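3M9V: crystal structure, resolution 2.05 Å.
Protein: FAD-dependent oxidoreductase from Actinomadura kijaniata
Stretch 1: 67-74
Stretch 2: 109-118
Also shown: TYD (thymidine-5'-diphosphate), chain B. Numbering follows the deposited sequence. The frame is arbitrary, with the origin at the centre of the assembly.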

ATOM      1  N   ALA A  67     -29.601 -24.538 -12.434  1.00 21.34           N
ATOM      2  CA  ALA A  67     -29.922 -23.949 -11.132  1.00 21.27           C
ATOM      3  C   ALA A  67     -30.598 -22.593 -11.278  1.00 20.68           C
ATOM      4  O   ALA A  67     -31.434 -22.218 -10.447  1.00 22.03           O
ATOM      5  CB  ALA A  67     -28.649 -23.790 -10.229  1.00 18.79           C
ATOM      6  N   THR A  68     -30.190 -21.823 -12.282  1.00 19.64           N
ATOM      7  CA  THR A  68     -30.727 -20.473 -12.451  1.00 19.10           C
ATOM      8  C   THR A  68     -31.830 -20.393 -13.525  1.00 22.47           C
ATOM      9  O   THR A  68     -32.234 -19.313 -13.989  1.00 20.14           O
ATOM     10  CB  THR A  68     -29.610 -19.446 -12.768  1.00 19.35           C
ATOM     11  OG1 THR A  68     -28.835 -19.933 -13.873  1.00 18.53           O
ATOM     12  CG2 THR A  68     -28.650 -19.281 -11.565  1.00 16.55           C
ATOM     13  N   VAL A  69     -32.324 -21.552 -13.951  1.00 21.09           N
ATOM     14  CA  VAL A  69     -33.513 -21.571 -14.799  1.00 22.80           C
ATOM     15  C   VAL A  69     -34.743 -21.362 -13.914  1.00 22.28           C
ATOM     16  O   VAL A  69     -34.830 -21.936 -12.833  1.00 21.95           O
ATOM     17  CB  VAL A  69     -33.620 -22.918 -15.552  1.00 22.67           C
ATOM     18  CG1 VAL A  69     -34.952 -22.998 -16.300  1.00 24.65           C
ATOM     19  CG2 VAL A  69     -32.429 -23.058 -16.515  1.00 25.15           C
ATOM     20  N   PRO A  70     -35.699 -20.530 -14.345  1.00 23.44           N
ATOM     21  CA  PRO A  70     -36.941 -20.279 -13.602  1.00 24.67           C
ATOM     22  C   PRO A  70     -37.628 -21.589 -13.172  1.00 27.98           C
ATOM     23  O   PRO A  70     -37.658 -22.569 -13.925  1.00 25.43           O
ATOM     24  CB  PRO A  70     -37.798 -19.569 -14.636  1.00 24.23           C
ATOM     25  CG  PRO A  70     -36.804 -18.778 -15.429  1.00 26.09           C
ATOM     26  CD  PRO A  70     -35.592 -19.699 -15.555  1.00 24.78           C
ATOM     27  N   ALA A  71     -38.146 -21.657 -11.949  1.00 28.41           N
ATOM     28  CA  ALA A  71     -38.897 -22.851 -11.574  1.00 30.57           C
ATOM     29  C   ALA A  71     -40.064 -23.147 -12.534  1.00 29.81           C
ATOM     30  O   ALA A  71     -40.358 -24.308 -12.803  1.00 27.66           O
ATOM     31  CB  ALA A  71     -39.372 -22.778 -10.121  1.00 28.48           C
ATOM     32  N   GLU A  72     -40.697 -22.118 -13.083  1.00 30.55           N
ATOM     33  CA  GLU A  72     -41.720 -22.320 -14.104  1.00 34.67           C
ATOM     34  C   GLU A  72     -41.239 -23.304 -15.161  1.00 35.06           C
ATOM     35  O   GLU A  72     -42.073 -24.009 -15.715  1.00 37.15           O
ATOM     36  CB  GLU A  72     -42.082 -21.022 -14.842  1.00 37.20           C
ATOM     37  CG  GLU A  72     -42.818 -19.953 -14.032  1.00 43.17           C
ATOM     38  CD  GLU A  72     -41.922 -19.000 -13.231  1.00 53.00           C
ATOM     39  OE1 GLU A  72     -42.301 -17.808 -13.149  1.00 52.88           O
ATOM     40  OE2 GLU A  72     -40.869 -19.400 -12.668  1.00 49.04           O
ATOM     41  N   LEU A  73     -39.942 -23.356 -15.469  1.00 30.55           N
ATOM     42  CA  LEU A  73     -39.481 -24.187 -16.570  1.00 28.25           C
ATOM     43  C   LEU A  73     -38.845 -25.469 -16.070  1.00 28.55           C
ATOM     44  O   LEU A  73     -38.269 -26.210 -16.864  1.00 28.56           O
ATOM     45  CB  LEU A  73     -38.555 -23.439 -17.526  1.00 27.19           C
ATOM     46  CG  LEU A  73     -39.241 -22.218 -18.139  1.00 26.76           C
ATOM     47  CD1 LEU A  73     -38.305 -21.479 -19.059  1.00 26.60           C
ATOM     48  CD2 LEU A  73     -40.408 -22.671 -18.989  1.00 32.34           C
ATOM     49  N   GLY A  74     -38.956 -25.710 -14.768  1.00 26.80           N
ATOM     50  CA  GLY A  74     -38.382 -26.894 -14.161  1.00 27.34           C
ATOM     51  C   GLY A  74     -37.015 -26.719 -13.523  1.00 28.14           C
ATOM     52  O   GLY A  74     -36.415 -27.710 -13.100  1.00 25.37           O
TER
HETATM   53  PA  TYD B 901     -24.845  -8.991 -22.351  1.00 58.48           P
HETATM   54  O1A TYD B 901     -24.596  -9.905 -23.536  1.00 60.80           O
HETATM   55  O2A TYD B 901     -23.877  -8.954 -21.182  1.00 62.40           O
HETATM   56  O3A TYD B 901     -25.090  -7.495 -22.880  1.00 63.19           O
HETATM   57  PB  TYD B 901     -24.532  -7.137 -24.344  1.00 70.29           P
HETATM   58  O1B TYD B 901     -23.182  -7.830 -24.394  1.00 71.46           O
HETATM   59  O2B TYD B 901     -24.447  -5.633 -24.182  1.00 71.57           O
HETATM   60  O3B TYD B 901     -25.620  -7.676 -25.255  1.00 70.58           O
HETATM   61  O5' TYD B 901     -26.347  -9.157 -21.785  1.00 55.06           O
HETATM   62  C5' TYD B 901     -27.507  -8.813 -22.540  1.00 43.96           C
HETATM   63  C4' TYD B 901     -28.499  -9.708 -21.810  1.00 41.60           C
HETATM   64  O4' TYD B 901     -28.747  -9.221 -20.497  1.00 31.81           O
HETATM   65  C3' TYD B 901     -29.850  -9.845 -22.486  1.00 38.68           C
HETATM   66  O3' TYD B 901     -29.838 -11.224 -22.861  1.00 44.05           O
HETATM   67  C2' TYD B 901     -30.858  -9.721 -21.355  1.00 37.02           C
HETATM   68  C1' TYD B 901     -30.066  -9.560 -20.060  1.00 33.08           C
HETATM   69  N1  TYD B 901     -30.593  -8.441 -19.266  1.00 26.06           N
HETATM   70  C2  TYD B 901     -30.895  -8.605 -17.980  1.00 27.73           C
HETATM   71  O2  TYD B 901     -30.741  -9.732 -17.452  1.00 26.90           O
HETATM   72  N3  TYD B 901     -31.382  -7.562 -17.272  1.00 27.04           N
HETATM   73  C4  TYD B 901     -31.552  -6.346 -17.843  1.00 29.74           C
HETATM   74  O4  TYD B 901     -32.001  -5.399 -17.162  1.00 30.15           O
HETATM   75  C5  TYD B 901     -31.244  -6.165 -19.180  1.00 28.48           C
HETATM   76  C5M TYD B 901     -31.410  -4.859 -19.910  1.00 27.73           C
HETATM   77  C6  TYD B 901     -30.751  -7.260 -19.876  1.00 29.04           C
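Stretch 2, residues 109-118: GLTLGYEWRH

Stretch 2 is helical throughout, continuing a helix that begins earlier in the chain, and it runs along stretch 1 in the same general direction: Thr68 lies by Gly109 at one end, and Glu72 and Leu73 meet Trp116 and Arg117 at the other. Stretch 1 is mostly loop, with a short 3-10 segment at 71-73, and the two together bury 413 Å².

From Gly113 onward each amide of the helix donates to a carbonyl within the stretch. Gly113 N donates to Gly109 O at 3.0 Å and Trp116 N to Leu112 O at 2.8 Å; the bond from Arg117 N to Gly113 O, at 3.3 Å, is weak. Stretch 1 makes its own turn, with Leu73 N bonded to Pro70 O at 2.9 Å and Gly74 N to Ala71 O at 2.8 Å. Gly74 has a positive phi, and a CB there would jam against the preceding carbonyl. No backbone hydrogen bond links the stretches; the contact combines side-chain packing, a salt bridge and the bare backbone of Gly109.

The nearest CA atoms are those of Thr68 and Gly109, 4.8 Å apart. Glycine permits it: Thr68 OG1 sits 3.3 Å from Gly109 CA, and an ideal CB on Gly109 would fall 1.8 Å from that oxygen, a clash. Thr68 OG1 finds its hydrogen bond elsewhere in the structure. Thr68 O and Gly109 O, 3.5 Å apart, are two acceptors and do not bond to each other. Leu110, whose CA-to-CB bond points sideways, brings its CD2 to 4.0 Å from Thr68 CB, an apolar neighbour for the carbon part of the threonine.

Further along, Pro70 packs its CB 4.0 Å from Trp116 CZ3 and 3.7 Å from Arg117 NH1. Proline, having no amide hydrogen, brings an apolar ring here without an N-H donor to satisfy. The broad indole of Trp116 covers several neighbours at once: Leu73 CD1 lies over its six-membered ring, 4.0 Å from the centroid and 14° off the normal, a CH-pi contact, while Glu72 CB approaches Trp116 CH2 to 3.7 Å. Trp116 NE1 is hydrogen-bonded elsewhere, leaving the carbon-rich part of the indole to pack against stretch 1.

The one hydrogen bond across the stretches is charged. Arg117 NH2 donates to Glu72 OE1 at 3.2 Å with an angle of 162°, forming a salt bridge in which the carboxylate oxygen lies near the guanidinium plane, where the N-H groups point. Both residues are exposed.

Beyond this contact, Glu115 OE1 accepts a hydrogen bond from TYD O3' at 3.0 Å.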

ATOM      1  N   GLY A 109     -28.230 -18.454 -17.354  1.00 20.38           N
ATOM      2  CA  GLY A 109     -29.563 -18.780 -16.838  1.00 20.84           C
ATOM      3  C   GLY A 109     -30.373 -17.531 -16.507  1.00 22.65           C
ATOM      4  O   GLY A 109     -31.565 -17.405 -16.833  1.00 22.70           O
ATOM      5  N   LEU A 110     -29.705 -16.579 -15.862  1.00 19.48           N
ATOM      6  CA  LEU A 110     -30.300 -15.311 -15.469  1.00 20.47           C
ATOM      7  C   LEU A 110     -30.572 -14.373 -16.636  1.00 20.79           C
ATOM      8  O   LEU A 110     -31.620 -13.735 -16.646  1.00 22.68           O
ATOM      9  CB  LEU A 110     -29.404 -14.574 -14.465  1.00 17.71           C
ATOM     10  CG  LEU A 110     -29.070 -15.319 -13.167  1.00 21.61           C
ATOM     11  CD1 LEU A 110     -28.062 -14.464 -12.347  1.00 23.97           C
ATOM     12  CD2 LEU A 110     -30.364 -15.551 -12.360  1.00 19.25           C
ATOM     13  N   THR A 111     -29.684 -14.248 -17.612  1.00 20.01           N
ATOM     14  CA  THR A 111     -30.030 -13.283 -18.656  1.00 21.22           C
ATOM     15  C   THR A 111     -31.006 -13.894 -19.668  1.00 22.82           C
ATOM     16  O   THR A 111     -31.782 -13.160 -20.287  1.00 24.28           O
ATOM     17  CB  THR A 111     -28.771 -12.767 -19.376  1.00 20.94           C
ATOM     18  OG1 THR A 111     -28.018 -13.897 -19.831  1.00 22.80           O
ATOM     19  CG2 THR A 111     -27.890 -12.000 -18.415  1.00 21.16           C
ATOM     20  N   LEU A 112     -30.979 -15.215 -19.861  1.00 22.11           N
ATOM     21  CA  LEU A 112     -31.963 -15.852 -20.727  1.00 23.83           C
ATOM     22  C   LEU A 112     -33.327 -15.790 -20.065  1.00 25.47           C
ATOM     23  O   LEU A 112     -34.304 -15.600 -20.779  1.00 25.33           O
ATOM     24  CB  LEU A 112     -31.642 -17.297 -21.110  1.00 22.09           C
ATOM     25  CG  LEU A 112     -30.574 -17.403 -22.203  1.00 26.26           C
ATOM     26  CD1 LEU A 112     -30.281 -18.885 -22.450  1.00 26.86           C
ATOM     27  CD2 LEU A 112     -30.926 -16.618 -23.477  1.00 20.86           C
ATOM     28  N   GLY A 113     -33.375 -15.973 -18.748  1.00 27.14           N
ATOM     29  CA  GLY A 113     -34.605 -15.808 -17.980  1.00 28.28           C
ATOM     30  C   GLY A 113     -35.234 -14.432 -18.128  1.00 30.39           C
ATOM     31  O   GLY A 113     -36.453 -14.249 -18.061  1.00 31.36           O
ATOM     32  N   TYR A 114     -34.409 -13.421 -18.356  1.00 29.62           N
ATOM     33  CA  TYR A 114     -34.953 -12.098 -18.588  1.00 29.22           C
ATOM     34  C   TYR A 114     -35.426 -11.929 -20.032  1.00 30.59           C
ATOM     35  O   TYR A 114     -36.374 -11.190 -20.309  1.00 30.07           O
ATOM     36  CB  TYR A 114     -33.831 -11.099 -18.295  1.00 29.12           C
ATOM     37  CG  TYR A 114     -34.211  -9.658 -18.532  1.00 29.00           C
ATOM     38  CD1 TYR A 114     -34.542  -8.831 -17.457  1.00 30.01           C
ATOM     39  CD2 TYR A 114     -34.246  -9.137 -19.822  1.00 30.59           C
ATOM     40  CE1 TYR A 114     -34.880  -7.506 -17.672  1.00 34.30           C
ATOM     41  CE2 TYR A 114     -34.594  -7.811 -20.050  1.00 34.52           C
ATOM     42  CZ  TYR A 114     -34.923  -7.019 -18.967  1.00 34.65           C
ATOM     43  OH  TYR A 114     -35.270  -5.704 -19.170  1.00 41.92           O
ATOM     44  N   GLU A 115     -34.745 -12.567 -20.975  1.00 30.11           N
ATOM     45  CA  GLU A 115     -35.218 -12.572 -22.361  1.00 32.31           C
ATOM     46  C   GLU A 115     -36.586 -13.254 -22.447  1.00 31.46           C
ATOM     47  O   GLU A 115     -37.521 -12.757 -23.068  1.00 29.78           O
ATOM     48  CB  GLU A 115     -34.245 -13.348 -23.247  1.00 32.62           C
ATOM     49  CG  GLU A 115     -32.913 -12.655 -23.478  1.00 36.82           C
ATOM     50  CD  GLU A 115     -33.094 -11.445 -24.379  1.00 38.44           C
ATOM     51  OE1 GLU A 115     -32.104 -10.772 -24.725  1.00 43.36           O
ATOM     52  OE2 GLU A 115     -34.246 -11.177 -24.776  1.00 40.03           O
ATOM     53  N   TRP A 116     -36.680 -14.411 -21.801  1.00 30.21           N
ATOM     54  CA  TRP A 116     -37.918 -15.164 -21.687  1.00 33.38           C
ATOM     55  C   TRP A 116     -39.110 -14.343 -21.178  1.00 35.09           C
ATOM     56  O   TRP A 116     -40.205 -14.435 -21.733  1.00 36.42           O
ATOM     57  CB  TRP A 116     -37.688 -16.403 -20.814  1.00 32.51           C
ATOM     58  CG  TRP A 116     -38.890 -17.296 -20.698  1.00 35.90           C
ATOM     59  CD1 TRP A 116     -39.532 -17.923 -21.728  1.00 37.96           C
ATOM     60  CD2 TRP A 116     -39.606 -17.654 -19.507  1.00 40.29           C
ATOM     61  NE1 TRP A 116     -40.595 -18.646 -21.253  1.00 35.33           N
ATOM     62  CE2 TRP A 116     -40.671 -18.500 -19.896  1.00 37.63           C
ATOM     63  CE3 TRP A 116     -39.445 -17.358 -18.150  1.00 37.45           C
ATOM     64  CZ2 TRP A 116     -41.570 -19.054 -18.985  1.00 36.15           C
ATOM     65  CZ3 TRP A 116     -40.346 -17.897 -17.246  1.00 39.02           C
ATOM     66  CH2 TRP A 116     -41.399 -18.731 -17.667  1.00 38.28           C
ATOM     67  N   ARG A 117     -38.910 -13.521 -20.153  1.00 34.97           N
ATOM     68  CA  ARG A 117     -39.995 -12.767 -19.529  1.00 35.82           C
ATOM     69  C   ARG A 117     -40.215 -11.413 -20.199  1.00 36.62           C
ATOM     70  O   ARG A 117     -41.301 -10.858 -20.066  1.00 39.63           O
ATOM     71  CB  ARG A 117     -39.675 -12.481 -18.058  1.00 33.95           C
ATOM     72  CG  ARG A 117     -39.768 -13.670 -17.110  1.00 35.30           C
ATOM     73  CD  ARG A 117     -39.380 -13.254 -15.701  1.00 34.53           C
ATOM     74  NE  ARG A 117     -38.682 -14.281 -14.926  1.00 45.21           N
ATOM     75  CZ  ARG A 117     -39.284 -15.243 -14.227  1.00 50.50           C
ATOM     76  NH1 ARG A 117     -38.580 -16.127 -13.524  1.00 41.25           N
ATOM     77  NH2 ARG A 117     -40.612 -15.329 -14.218  1.00 54.04           N
ATOM     78  N   HIS A 118     -39.234 -10.845 -20.888  1.00 35.29           N
ATOM     79  CA  HIS A 118     -39.391  -9.507 -21.447  1.00 37.31           C
ATOM     80  C   HIS A 118     -39.029  -9.375 -22.916  1.00 37.91           C
ATOM     81  O   HIS A 118     -38.949  -8.259 -23.433  1.00 38.20           O
ATOM     82  CB  HIS A 118     -38.535  -8.491 -20.672  1.00 37.68           C
ATOM     83  CG  HIS A 118     -38.828  -8.494 -19.207  1.00 39.11           C
ATOM     84  ND1 HIS A 118     -39.919  -7.841 -18.677  1.00 42.84           N
ATOM     85  CD2 HIS A 118     -38.239  -9.145 -18.177  1.00 40.62           C
ATOM     86  CE1 HIS A 118     -39.975  -8.068 -17.376  1.00 41.46           C
ATOM     87  NE2 HIS A 118     -38.963  -8.851 -17.048  1.00 42.41           N
TER